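Local coordinates for rhamnosidase B (Bacillus sp., PDB 2OKX), which catalyses the hydrolysis of terminal alpha-L-rhamnose from glycosides, as a family 78 glycoside hydrolase that probably inverts the anomeric configuration, at residues L42-T45 against V51-V54; S328-G331 against L337-I340; Q573-G578 against L601-G606; L700-A705 against D730-T735; T818-D823 against G873-G878. All coordinates share one frame; numbering follows the deposited sequence. Where two conformers were deposited one is given.

Interaction 1 of 5, residues L42-T45 against V51-V54; sequences LHIT and VLFV
Leu52 meets Leu42 tip to tip across the interior of a beta sandwich, and the strand 51-54 carries its apolar residues so that alternate ones point inward. Val51, the first, turns its side chain away toward Gln58 and Arg61 on the following strand, while its backbone is bonded to Leu93 of strand 87-96. Leu52 comes next and points toward the facing sheet. With CG anti to the backbone N (chi1 172°), its two methyls are carried into the gap, where CD2 sits 4.0 Å from Leu42 CD1. The same CD2 also touches Leu42 CD2, so that it meets both branches of the partner. On its other branch, Leu52 CD1 lies 4.5 Å from Ile44 CD1, a looser contact that extends the apolar seam along the strand 42-45. Phe53 again faces away, onto Ala91. Val54 restores the inward direction, and its CG2, the methyl beside the backbone N, reaches to 4.1 Å from Leu42 CD1, which thereby touches both Leu52 and Val54. Segments 42-45 and 51-54 run nearly antiparallel (154°), their axes 9.5 Å apart at closest approach, yet their parent strands belong to different sheets: 41-47 to a five-stranded one and 49-54 to a seven-stranded one. The short turn between them therefore makes a beta-arch, in which neighbouring strands face each other through side chains. No hydrogen bond crosses, and all four touching residues are buried, so cohesion here rests on methyl-to-methyl dispersion and the exclusion of water, with each backbone bonded within its own sheet.

Interaction 2 of 5, residues S328-G331 against L337-I340; sequences SPAG and LATI
The methyl group of Ala338 is met by three consecutive residues of the turn 328-331. Ser328 OG comes closest, at 3.1 Å from Ala338 CB; Pro329 CD follows at 3.5 Å from the same carbon, tighter than carbons usually pack. Ala330 completes the set, its CB pointing toward the strand and lying 4.1 Å from Ala338 CB. One small side chain thus fits against the flank of the turn, with a hydroxyl, a ring methylene and a methyl around it. Ser328 CB also rests on the peptide before the alanine, 3.6 Å from Leu337 O. The next layer explains why the turn holds this curve. Ser328 places OG anti to its own backbone N (chi1 171°), which swings the oxygen forward along the chain, and there it accepts a hydrogen bond from Ala330 N at 3.0 Å. This is an ST turn, with an N-H...O angle of 154°, and it folds the chain over Pro329 just after strand 324-327 ends. That strand and 338-340 both pair with the long strand 240-252, in a domain whose family belongs to the galactose-binding-like clan. Farther out, Ala338 is bonded through its backbone to Ala247 of that long strand, whose side chain also touches Pro329. Leu337 turns its side chain away from the turn, onto Tyr219 and Leu223 of another sheet, whereas Thr339 OG1 is hydrogen-bonded to Gln228. Pro329 also touches Leu377, as does Ile340.

Interaction 3 of 5, residues Q573-G578 against L601-G606; sequences QVFWVG and LNLVPG
Val604 pushes a single methyl, CG2, into the notch between Phe575 and Val577. On one side of the notch Val577 CG2 stands 3.9 Å from Val604 CG2; on the other, the tip of the ring, Phe575 CZ, is 4.3 Å from that same methyl. Both valines use the branch that lies beside the backbone N, and the two side chains cross obliquely. The approach of the methyl to the ring is an inclined one. Phe575 is in turn a bump for the opposite segment: its CG is anti to the backbone N (chi1 165°), which projects the ring outward until its edge abuts Leu603, with CE2 4.3 Å from Leu603 CB. The ring end thus rests against the consecutive residues Leu603 and Val604. The contact brings the approach to helix 577-590 against the far end of helix 595-603, where the chain tightens into a 3-10 segment, in a domain that in this family is an (alpha/alpha)6 barrel. Trp633 of helix 627-644 packs on both Val577 and Val604, and its NE1 is bonded to Leu601 O. Two residues on, Leu603 O accepts from Trp67 NE1 and from Gly606 N.

Interaction 4 of 5, residues L700-A705 against D730-T735; sequences LFLVKA and DLLAET
Leu732 spans the gap to the neighbouring helix and touches Leu702 and Val703 there. Its CB already lies 3.9 Å from Val703 CG2, so contact begins at the root of the side chain. One bond farther, CG stays beside that same methyl. At the tip, Leu732 CD1 slips between two partners: it is 3.6 Å from Val703 CG2 and 3.8 Å from Leu702 CD2, with Leu702 CG equally near the methyl. The chi1 of Leu732, -145°, is off the staggered value, and with this torsion CD1 lies between the two partners. Leu732 runs at about a right angle to Leu702 and at a slant to Val703. The valine is shared, since its other methyl, CG1, is 4.3 Å from Ala733 CB, while CG2 also approaches Ala733 N. Alanine keeps this part of the interface slim, and the CA atoms of Val703 and Ala733 come within 6.5 Å. Beyond the pair, Leu702 leans on Phe631 of helix 627-644, and Ala733 touches Arg707. Behind the interface Thr735 OG1 gives a 2.8 Å bond to Leu731 O, which Thr735 N also reaches, from the opposite face of the carbonyl plane. The segments 700-705 and 730-735 run at 155°, their axes 9.3 Å apart at closest approach. Their parent helices, successive in the chain, form an antiparallel helical hairpin of the kind from which (alpha/alpha)6 barrels, the fold of this domain in the family, are built.

Interaction 5 of 5, residues T818-D823 against G873-G878; sequences TLMLDD and GSSILG
Met820 lays the end of its side chain against Ser875. The chain leaves the backbone extended and then bends at chi3 (-65°), which brings both SD and CE alongside the serine: Met820 CE is 3.6 Å from Ser875 OG, and Met820 SD is 4.0 Å from Ser875 CB. The thioether covers the serine without bonding to it, for Ser875 OG has its hydrogen bond with Glu812 of helix 801-813. Leu821, next in line, starts out to the flank of the contact but its end turns in. There it meets Ile876 tip to tip, with Leu821 CD2 3.7 Å from Ile876 CD1 and 3.8 Å from Ile876 CG1. Leu821 also rests on Cys896 and Asp897, while Ile876 touches Leu898. Farther along, Asp822 and Asp823 belong to another side of the helix, in a salt bridge to Arg825 and hydrogen bonds to Tyr808 and Asn827 respectively. On the partner side, helix 868-876 widens into a pi-type turn at 873-876, and Gly878 then leaves with positive phi. No hydrogen bond joins the two segments, so buried carbon and sulfur provide the adhesion here, and the serine's polar need is met by a third helix.

How the interactions relate
Interactions 1, 3, 4 and 5 are buried throughout, whereas interaction 2 is only partly so and lies farthest of the five from the middle of the chain. The first two belong to beta-rich domains, one joining facing sheets and the other folding a turn over a strand. The remaining three share the helical glycosidase domain, on separate helices; the nearest atoms of interactions 3 and 4 are about 10 Å apart, and none of the contacts touches another. Branched aliphatic groups dominate 1 and 4, an aromatic ring enters at 3, and a thioether at 5. Interaction 2 instead relies on small residues and a turn held by a serine hydroxyl.

Interaction 1 of 5, residues L42-T45 against V51-V54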
# COMPACT_ATOMS: atom_id res chain seq x y z
N LEU A 42 -2.98 8.84 28.39
CA LEU A 42 -2.47 9.89 27.53
C LEU A 42 -3.23 9.77 26.21
O LEU A 42 -3.04 8.81 25.46
CB LEU A 42 -0.96 9.72 27.30
CG LEU A 42 -0.23 10.89 26.64
CD1 LEU A 42 1.28 10.72 26.82
CD2 LEU A 42 -0.59 10.97 25.16
N HIS A 43 -4.10 10.74 25.95
CA HIS A 43 -4.92 10.77 24.75
C HIS A 43 -4.23 11.68 23.74
O HIS A 43 -3.86 12.80 24.06
CB HIS A 43 -6.30 11.31 25.09
CG HIS A 43 -6.94 10.62 26.25
ND1 HIS A 43 -7.50 9.36 26.15
CD2 HIS A 43 -7.10 11.00 27.54
CE1 HIS A 43 -7.98 9.00 27.33
NE2 HIS A 43 -7.75 9.98 28.19
N ILE A 44 -4.07 11.19 22.51
CA ILE A 44 -3.36 11.96 21.51
C ILE A 44 -3.71 11.66 20.05
O ILE A 44 -4.14 10.56 19.71
CB ILE A 44 -1.83 11.74 21.67
CG1 ILE A 44 -1.05 12.47 20.57
CG2 ILE A 44 -1.52 10.25 21.64
CD1 ILE A 44 0.46 12.31 20.70
N THR A 45 -3.54 12.68 19.22
CA THR A 45 -3.74 12.56 17.78
C THR A 45 -2.92 13.68 17.16
O THR A 45 -2.52 14.61 17.86
CB THR A 45 -5.23 12.68 17.36
OG1 THR A 45 -5.36 12.29 15.99
CG2 THR A 45 -5.73 14.11 17.51
N VAL A 51 5.01 10.25 16.58
CA VAL A 51 5.82 9.26 17.28
C VAL A 51 5.86 9.80 18.71
O VAL A 51 6.36 10.90 18.95
CB VAL A 51 7.25 9.15 16.74
CG1 VAL A 51 8.03 8.16 17.59
CG2 VAL A 51 7.24 8.69 15.28
N LEU A 52 5.31 9.04 19.66
CA LEU A 52 5.24 9.47 21.05
C LEU A 52 6.33 8.95 21.98
O LEU A 52 6.66 7.76 21.97
CB LEU A 52 3.87 9.07 21.63
CG LEU A 52 3.65 9.26 23.13
CD1 LEU A 52 3.62 10.75 23.47
CD2 LEU A 52 2.35 8.59 23.55
N PHE A 53 6.86 9.86 22.80
CA PHE A 53 7.89 9.53 23.78
C PHE A 53 7.45 10.01 25.16
O PHE A 53 6.95 11.12 25.32
CB PHE A 53 9.22 10.23 23.45
CG PHE A 53 9.82 9.81 22.14
CD1 PHE A 53 9.42 10.40 20.95
CD2 PHE A 53 10.83 8.85 22.11
CE1 PHE A 53 10.00 10.04 19.74
CE2 PHE A 53 11.42 8.48 20.90
CZ PHE A 53 11.01 9.08 19.72
N VAL A 54 7.62 9.15 26.16
CA VAL A 54 7.26 9.51 27.53
C VAL A 54 8.50 9.28 28.37
O VAL A 54 8.94 8.15 28.56
CB VAL A 54 6.10 8.65 28.07
CG1 VAL A 54 5.79 9.05 29.51
CG2 VAL A 54 4.87 8.82 27.20

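Interaction 2 of 5, residues S328-G331 against L337-I340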
# COMPACT_ATOMS: atom_id res chain seq x y z
N SER A 328 19.63 26.84 -14.50
CA SER A 328 18.28 27.08 -14.99
C SER A 328 18.24 28.19 -16.03
O SER A 328 18.96 29.18 -15.91
CB SER A 328 17.37 27.46 -13.82
OG SER A 328 16.10 27.89 -14.29
N PRO A 329 17.41 28.02 -17.07
CA PRO A 329 17.31 29.05 -18.11
C PRO A 329 16.52 30.22 -17.55
O PRO A 329 16.44 31.29 -18.16
CB PRO A 329 16.56 28.34 -19.23
CG PRO A 329 16.85 26.88 -18.98
CD PRO A 329 16.74 26.78 -17.49
N ALA A 330 15.93 30.02 -16.38
CA ALA A 330 15.13 31.06 -15.73
C ALA A 330 15.92 31.73 -14.62
O ALA A 330 17.11 31.48 -14.45
CB ALA A 330 13.85 30.46 -15.17
N GLY A 331 15.24 32.59 -13.86
CA GLY A 331 15.89 33.29 -12.77
C GLY A 331 16.43 32.34 -11.72
O GLY A 331 15.72 31.45 -11.25
N LEU A 337 17.42 23.58 -12.72
CA LEU A 337 16.45 23.19 -13.73
C LEU A 337 15.30 24.18 -13.72
O LEU A 337 15.07 24.88 -12.73
CB LEU A 337 15.88 21.79 -13.44
CG LEU A 337 16.83 20.61 -13.30
CD1 LEU A 337 16.04 19.36 -12.94
CD2 LEU A 337 17.59 20.40 -14.59
N ALA A 338 14.59 24.23 -14.83
CA ALA A 338 13.43 25.10 -14.97
C ALA A 338 12.39 24.30 -15.74
O ALA A 338 12.73 23.32 -16.41
CB ALA A 338 13.79 26.36 -15.75
N THR A 339 11.13 24.68 -15.64
CA THR A 339 10.10 23.98 -16.38
C THR A 339 9.45 24.97 -17.33
O THR A 339 9.38 26.17 -17.03
CB THR A 339 9.03 23.35 -15.45
OG1 THR A 339 8.45 24.37 -14.63
CG2 THR A 339 9.66 22.29 -14.57
N ILE A 340 9.01 24.48 -18.48
CA ILE A 340 8.37 25.32 -19.48
C ILE A 340 6.91 24.90 -19.61
O ILE A 340 6.62 23.77 -20.02
CB ILE A 340 9.07 25.17 -20.84
CG1 ILE A 340 10.58 25.35 -20.66
CG2 ILE A 340 8.53 26.21 -21.82
CD1 ILE A 340 11.38 25.15 -21.93

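Interaction 3 of 5, residues Q573-G578 against L601-G606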
# COMPACT_ATOMS: atom_id res chain seq x y z
N GLN A 573 0.41 0.56 0.63
CA GLN A 573 0.02 0.57 2.04
C GLN A 573 -1.34 1.26 2.15
O GLN A 573 -1.64 1.95 3.13
CB GLN A 573 1.06 1.33 2.88
CG GLN A 573 2.41 0.61 3.00
CD GLN A 573 3.52 1.51 3.54
OE1 GLN A 573 3.29 2.36 4.39
NE2 GLN A 573 4.74 1.30 3.04
N VAL A 574 -2.16 1.06 1.12
CA VAL A 574 -3.50 1.66 1.04
C VAL A 574 -4.64 0.68 1.32
O VAL A 574 -4.60 -0.47 0.89
CB VAL A 574 -3.72 2.26 -0.37
CG1 VAL A 574 -5.17 2.73 -0.53
CG2 VAL A 574 -2.77 3.43 -0.59
N PHE A 575 -5.65 1.15 2.03
CA PHE A 575 -6.81 0.31 2.30
C PHE A 575 -7.71 0.32 1.07
O PHE A 575 -8.54 1.22 0.90
CB PHE A 575 -7.58 0.81 3.53
CG PHE A 575 -8.97 0.23 3.66
CD1 PHE A 575 -9.26 -1.05 3.20
CD2 PHE A 575 -9.99 0.98 4.24
CE1 PHE A 575 -10.55 -1.59 3.32
CE2 PHE A 575 -11.28 0.46 4.36
CZ PHE A 575 -11.56 -0.83 3.90
N TRP A 576 -7.52 -0.67 0.21
CA TRP A 576 -8.34 -0.81 -0.98
C TRP A 576 -9.50 -1.71 -0.58
O TRP A 576 -9.31 -2.80 -0.06
CB TRP A 576 -7.55 -1.44 -2.12
CG TRP A 576 -6.69 -0.46 -2.88
CD1 TRP A 576 -5.40 -0.11 -2.61
CD2 TRP A 576 -7.06 0.25 -4.07
NE1 TRP A 576 -4.93 0.76 -3.58
CE2 TRP A 576 -5.94 0.99 -4.48
CE3 TRP A 576 -8.24 0.31 -4.83
CZ2 TRP A 576 -5.95 1.79 -5.63
CZ3 TRP A 576 -8.25 1.11 -5.98
CH2 TRP A 576 -7.11 1.84 -6.36
N VAL A 577 -10.72 -1.22 -0.82
CA VAL A 577 -11.93 -1.93 -0.45
C VAL A 577 -12.08 -3.31 -1.07
O VAL A 577 -12.37 -4.28 -0.37
CB VAL A 577 -13.16 -1.07 -0.78
CG1 VAL A 577 -14.44 -1.78 -0.35
CG2 VAL A 577 -13.03 0.28 -0.09
N GLY A 578 -11.89 -3.41 -2.38
CA GLY A 578 -12.04 -4.70 -3.04
C GLY A 578 -11.14 -5.77 -2.45
O GLY A 578 -11.59 -6.89 -2.18
N LEU A 601 -14.76 -1.68 7.35
CA LEU A 601 -16.11 -1.59 6.80
C LEU A 601 -16.76 -0.25 7.16
O LEU A 601 -17.48 0.33 6.35
CB LEU A 601 -16.97 -2.75 7.30
CG LEU A 601 -16.49 -4.16 6.96
CD1 LEU A 601 -17.45 -5.18 7.56
CD2 LEU A 601 -16.41 -4.34 5.45
N ASN A 602 -16.49 0.23 8.37
CA ASN A 602 -17.06 1.49 8.84
C ASN A 602 -16.45 2.72 8.17
O ASN A 602 -17.08 3.78 8.12
CB ASN A 602 -16.89 1.62 10.36
CG ASN A 602 -17.86 0.73 11.14
OD1 ASN A 602 -17.64 0.44 12.32
ND2 ASN A 602 -18.93 0.31 10.49
N LEU A 603 -15.23 2.60 7.66
CA LEU A 603 -14.57 3.73 7.01
C LEU A 603 -15.11 4.05 5.61
O LEU A 603 -15.08 5.21 5.17
CB LEU A 603 -13.06 3.49 6.91
CG LEU A 603 -12.21 3.66 8.17
CD1 LEU A 603 -10.78 3.18 7.92
CD2 LEU A 603 -12.21 5.13 8.58
N VAL A 604 -15.62 3.03 4.92
CA VAL A 604 -16.12 3.22 3.56
C VAL A 604 -17.25 4.23 3.40
O VAL A 604 -17.20 5.08 2.51
CB VAL A 604 -16.55 1.86 2.95
CG1 VAL A 604 -17.07 2.07 1.53
CG2 VAL A 604 -15.35 0.91 2.94
N PRO A 605 -18.29 4.17 4.25
CA PRO A 605 -19.40 5.12 4.13
C PRO A 605 -18.97 6.58 4.30
O PRO A 605 -19.71 7.50 3.96
CB PRO A 605 -20.37 4.67 5.21
CG PRO A 605 -20.14 3.19 5.27
CD PRO A 605 -18.63 3.11 5.22
N GLY A 606 -17.77 6.78 4.84
CA GLY A 606 -17.26 8.12 5.04
C GLY A 606 -16.99 8.85 3.74
O GLY A 606 -16.78 10.06 3.73

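Interaction 4 of 5, residues L700-A705 against D730-T735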
# COMPACT_ATOMS: atom_id res chain seq x y z
N LEU A 700 -23.38 -8.49 -13.25
CA LEU A 700 -23.62 -9.74 -12.53
C LEU A 700 -23.43 -9.55 -11.02
O LEU A 700 -24.24 -10.03 -10.23
CB LEU A 700 -22.67 -10.82 -13.04
CG LEU A 700 -22.85 -11.26 -14.50
CD1 LEU A 700 -21.66 -12.08 -14.95
CD2 LEU A 700 -24.15 -12.05 -14.64
N PHE A 701 -22.37 -8.85 -10.63
CA PHE A 701 -22.12 -8.62 -9.21
C PHE A 701 -23.17 -7.70 -8.58
O PHE A 701 -23.42 -7.77 -7.38
CB PHE A 701 -20.71 -8.06 -9.00
CG PHE A 701 -19.65 -9.12 -8.87
CD1 PHE A 701 -18.46 -9.03 -9.60
CD2 PHE A 701 -19.83 -10.20 -8.01
CE1 PHE A 701 -17.47 -10.00 -9.47
CE2 PHE A 701 -18.84 -11.18 -7.88
CZ PHE A 701 -17.66 -11.08 -8.61
N LEU A 702 -23.78 -6.84 -9.39
CA LEU A 702 -24.81 -5.95 -8.85
C LEU A 702 -26.01 -6.81 -8.44
O LEU A 702 -26.65 -6.56 -7.41
CB LEU A 702 -25.24 -4.92 -9.89
CG LEU A 702 -26.38 -3.98 -9.48
CD1 LEU A 702 -26.10 -3.36 -8.12
CD2 LEU A 702 -26.54 -2.89 -10.53
N VAL A 703 -26.31 -7.82 -9.24
CA VAL A 703 -27.42 -8.72 -8.93
C VAL A 703 -27.17 -9.35 -7.57
O VAL A 703 -28.01 -9.27 -6.67
CB VAL A 703 -27.55 -9.83 -9.99
CG1 VAL A 703 -28.60 -10.85 -9.55
CG2 VAL A 703 -27.92 -9.23 -11.34
N LYS A 704 -26.01 -9.97 -7.42
CA LYS A 704 -25.66 -10.63 -6.16
C LYS A 704 -25.60 -9.66 -4.99
O LYS A 704 -25.99 -10.00 -3.88
CB LYS A 704 -24.32 -11.37 -6.28
CG LYS A 704 -23.98 -12.19 -5.05
CD LYS A 704 -22.61 -12.82 -5.14
CE LYS A 704 -22.19 -13.41 -3.80
NZ LYS A 704 -20.77 -13.85 -3.81
N ALA A 705 -25.12 -8.44 -5.25
CA ALA A 705 -25.03 -7.43 -4.20
C ALA A 705 -26.43 -7.06 -3.72
O ALA A 705 -26.67 -6.92 -2.52
CB ALA A 705 -24.32 -6.19 -4.73
N ASP A 730 -33.98 -9.62 -9.88
CA ASP A 730 -34.60 -10.56 -10.81
C ASP A 730 -34.68 -9.95 -12.21
O ASP A 730 -34.32 -10.59 -13.20
CB ASP A 730 -36.00 -10.94 -10.33
CG ASP A 730 -35.98 -11.83 -9.11
OD1 ASP A 730 -35.41 -11.43 -8.08
OD2 ASP A 730 -36.54 -12.95 -9.18
N LEU A 731 -35.16 -8.71 -12.27
CA LEU A 731 -35.29 -8.01 -13.54
C LEU A 731 -33.92 -7.89 -14.21
O LEU A 731 -33.79 -8.11 -15.41
CB LEU A 731 -35.87 -6.61 -13.31
CG LEU A 731 -37.29 -6.53 -12.75
CD1 LEU A 731 -37.67 -5.08 -12.53
CD2 LEU A 731 -38.26 -7.20 -13.71
N LEU A 732 -32.91 -7.54 -13.42
CA LEU A 732 -31.56 -7.39 -13.94
C LEU A 732 -31.03 -8.73 -14.44
O LEU A 732 -30.53 -8.83 -15.55
CB LEU A 732 -30.63 -6.84 -12.85
CG LEU A 732 -29.52 -5.88 -13.29
CD1 LEU A 732 -28.50 -5.73 -12.17
CD2 LEU A 732 -28.85 -6.39 -14.56
N ALA A 733 -31.16 -9.76 -13.61
CA ALA A 733 -30.69 -11.10 -13.98
C ALA A 733 -31.32 -11.57 -15.29
O ALA A 733 -30.64 -12.13 -16.15
CB ALA A 733 -31.00 -12.09 -12.86
N GLU A 734 -32.62 -11.33 -15.44
CA GLU A 734 -33.33 -11.74 -16.65
C GLU A 734 -32.82 -10.97 -17.87
O GLU A 734 -32.58 -11.55 -18.93
CB GLU A 734 -34.83 -11.50 -16.48
CG GLU A 734 -35.67 -12.05 -17.62
CD GLU A 734 -37.15 -11.75 -17.45
OE1 GLU A 734 -37.95 -12.20 -18.30
OE2 GLU A 734 -37.51 -11.07 -16.46
N THR A 735 -32.66 -9.66 -17.72
CA THR A 735 -32.17 -8.82 -18.80
C THR A 735 -30.78 -9.28 -19.21
O THR A 735 -30.45 -9.34 -20.40
CB THR A 735 -32.10 -7.34 -18.37
OG1 THR A 735 -33.40 -6.91 -17.94
CG2 THR A 735 -31.66 -6.47 -19.54

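Interaction 5 of 5, residues T818-D823 against G873-G878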
# COMPACT_ATOMS: atom_id res chain seq x y z
N THR A 818 -10.49 -31.17 -6.15
CA THR A 818 -9.22 -31.67 -6.68
C THR A 818 -8.65 -30.72 -7.73
O THR A 818 -7.44 -30.46 -7.76
CB THR A 818 -9.40 -33.08 -7.29
OG1 THR A 818 -9.78 -34.00 -6.26
CG2 THR A 818 -8.09 -33.56 -7.92
N LEU A 819 -9.53 -30.18 -8.57
CA LEU A 819 -9.10 -29.23 -9.60
C LEU A 819 -8.58 -27.97 -8.92
O LEU A 819 -7.64 -27.33 -9.40
CB LEU A 819 -10.28 -28.87 -10.51
CG LEU A 819 -9.93 -27.93 -11.66
CD1 LEU A 819 -8.94 -28.62 -12.60
CD2 LEU A 819 -11.20 -27.53 -12.41
N MET A 820 -9.21 -27.61 -7.80
CA MET A 820 -8.82 -26.44 -7.04
C MET A 820 -7.40 -26.65 -6.52
O MET A 820 -6.54 -25.78 -6.65
CB MET A 820 -9.78 -26.23 -5.86
CG MET A 820 -9.50 -24.98 -5.03
SD MET A 820 -10.31 -25.03 -3.40
CE MET A 820 -12.04 -25.00 -3.87
N LEU A 821 -7.14 -27.82 -5.94
CA LEU A 821 -5.81 -28.13 -5.42
C LEU A 821 -4.75 -28.10 -6.51
O LEU A 821 -3.66 -27.57 -6.31
CB LEU A 821 -5.79 -29.50 -4.73
CG LEU A 821 -6.51 -29.61 -3.39
CD1 LEU A 821 -6.15 -30.94 -2.74
CD2 LEU A 821 -6.09 -28.46 -2.48
N ASP A 822 -5.06 -28.69 -7.66
CA ASP A 822 -4.09 -28.70 -8.74
C ASP A 822 -3.81 -27.30 -9.26
O ASP A 822 -2.68 -27.00 -9.66
CB ASP A 822 -4.55 -29.60 -9.89
CG ASP A 822 -4.42 -31.08 -9.55
OD1 ASP A 822 -3.56 -31.43 -8.72
OD2 ASP A 822 -5.18 -31.88 -10.13
N ASP A 823 -4.82 -26.44 -9.25
CA ASP A 823 -4.63 -25.07 -9.71
C ASP A 823 -3.72 -24.35 -8.71
O ASP A 823 -2.80 -23.63 -9.11
CB ASP A 823 -5.97 -24.34 -9.80
CG ASP A 823 -5.86 -23.03 -10.58
OD1 ASP A 823 -5.99 -23.07 -11.82
OD2 ASP A 823 -5.64 -21.98 -9.95
N GLY A 873 -8.26 -24.56 4.63
CA GLY A 873 -8.96 -24.85 5.86
C GLY A 873 -10.46 -25.06 5.67
O GLY A 873 -11.08 -25.87 6.36
N SER A 874 -11.05 -24.34 4.71
CA SER A 874 -12.49 -24.44 4.47
C SER A 874 -12.92 -25.55 3.51
O SER A 874 -13.74 -26.41 3.85
CB SER A 874 -13.04 -23.10 3.97
OG SER A 874 -12.50 -22.75 2.70
N SER A 875 -12.36 -25.55 2.31
CA SER A 875 -12.72 -26.54 1.31
C SER A 875 -12.12 -27.93 1.48
O SER A 875 -12.77 -28.93 1.21
CB SER A 875 -12.36 -26.02 -0.09
OG SER A 875 -13.22 -24.96 -0.48
N ILE A 876 -10.87 -27.98 1.94
CA ILE A 876 -10.14 -29.24 2.09
C ILE A 876 -10.15 -29.85 3.49
O ILE A 876 -10.61 -30.99 3.67
CB ILE A 876 -8.66 -29.04 1.64
CG1 ILE A 876 -8.63 -28.32 0.29
CG2 ILE A 876 -7.94 -30.37 1.55
CD1 ILE A 876 -9.38 -29.03 -0.81
N LEU A 877 -9.64 -29.13 4.48
CA LEU A 877 -9.65 -29.64 5.84
C LEU A 877 -11.11 -29.95 6.19
O LEU A 877 -11.40 -30.94 6.87
CB LEU A 877 -9.11 -28.59 6.81
CG LEU A 877 -9.05 -29.04 8.27
CD1 LEU A 877 -8.08 -30.22 8.43
CD2 LEU A 877 -8.61 -27.87 9.13
N GLY A 878 -12.01 -29.10 5.71
CA GLY A 878 -13.44 -29.31 5.92
C GLY A 878 -14.18 -28.45 6.92
O GLY A 878 -15.33 -28.74 7.23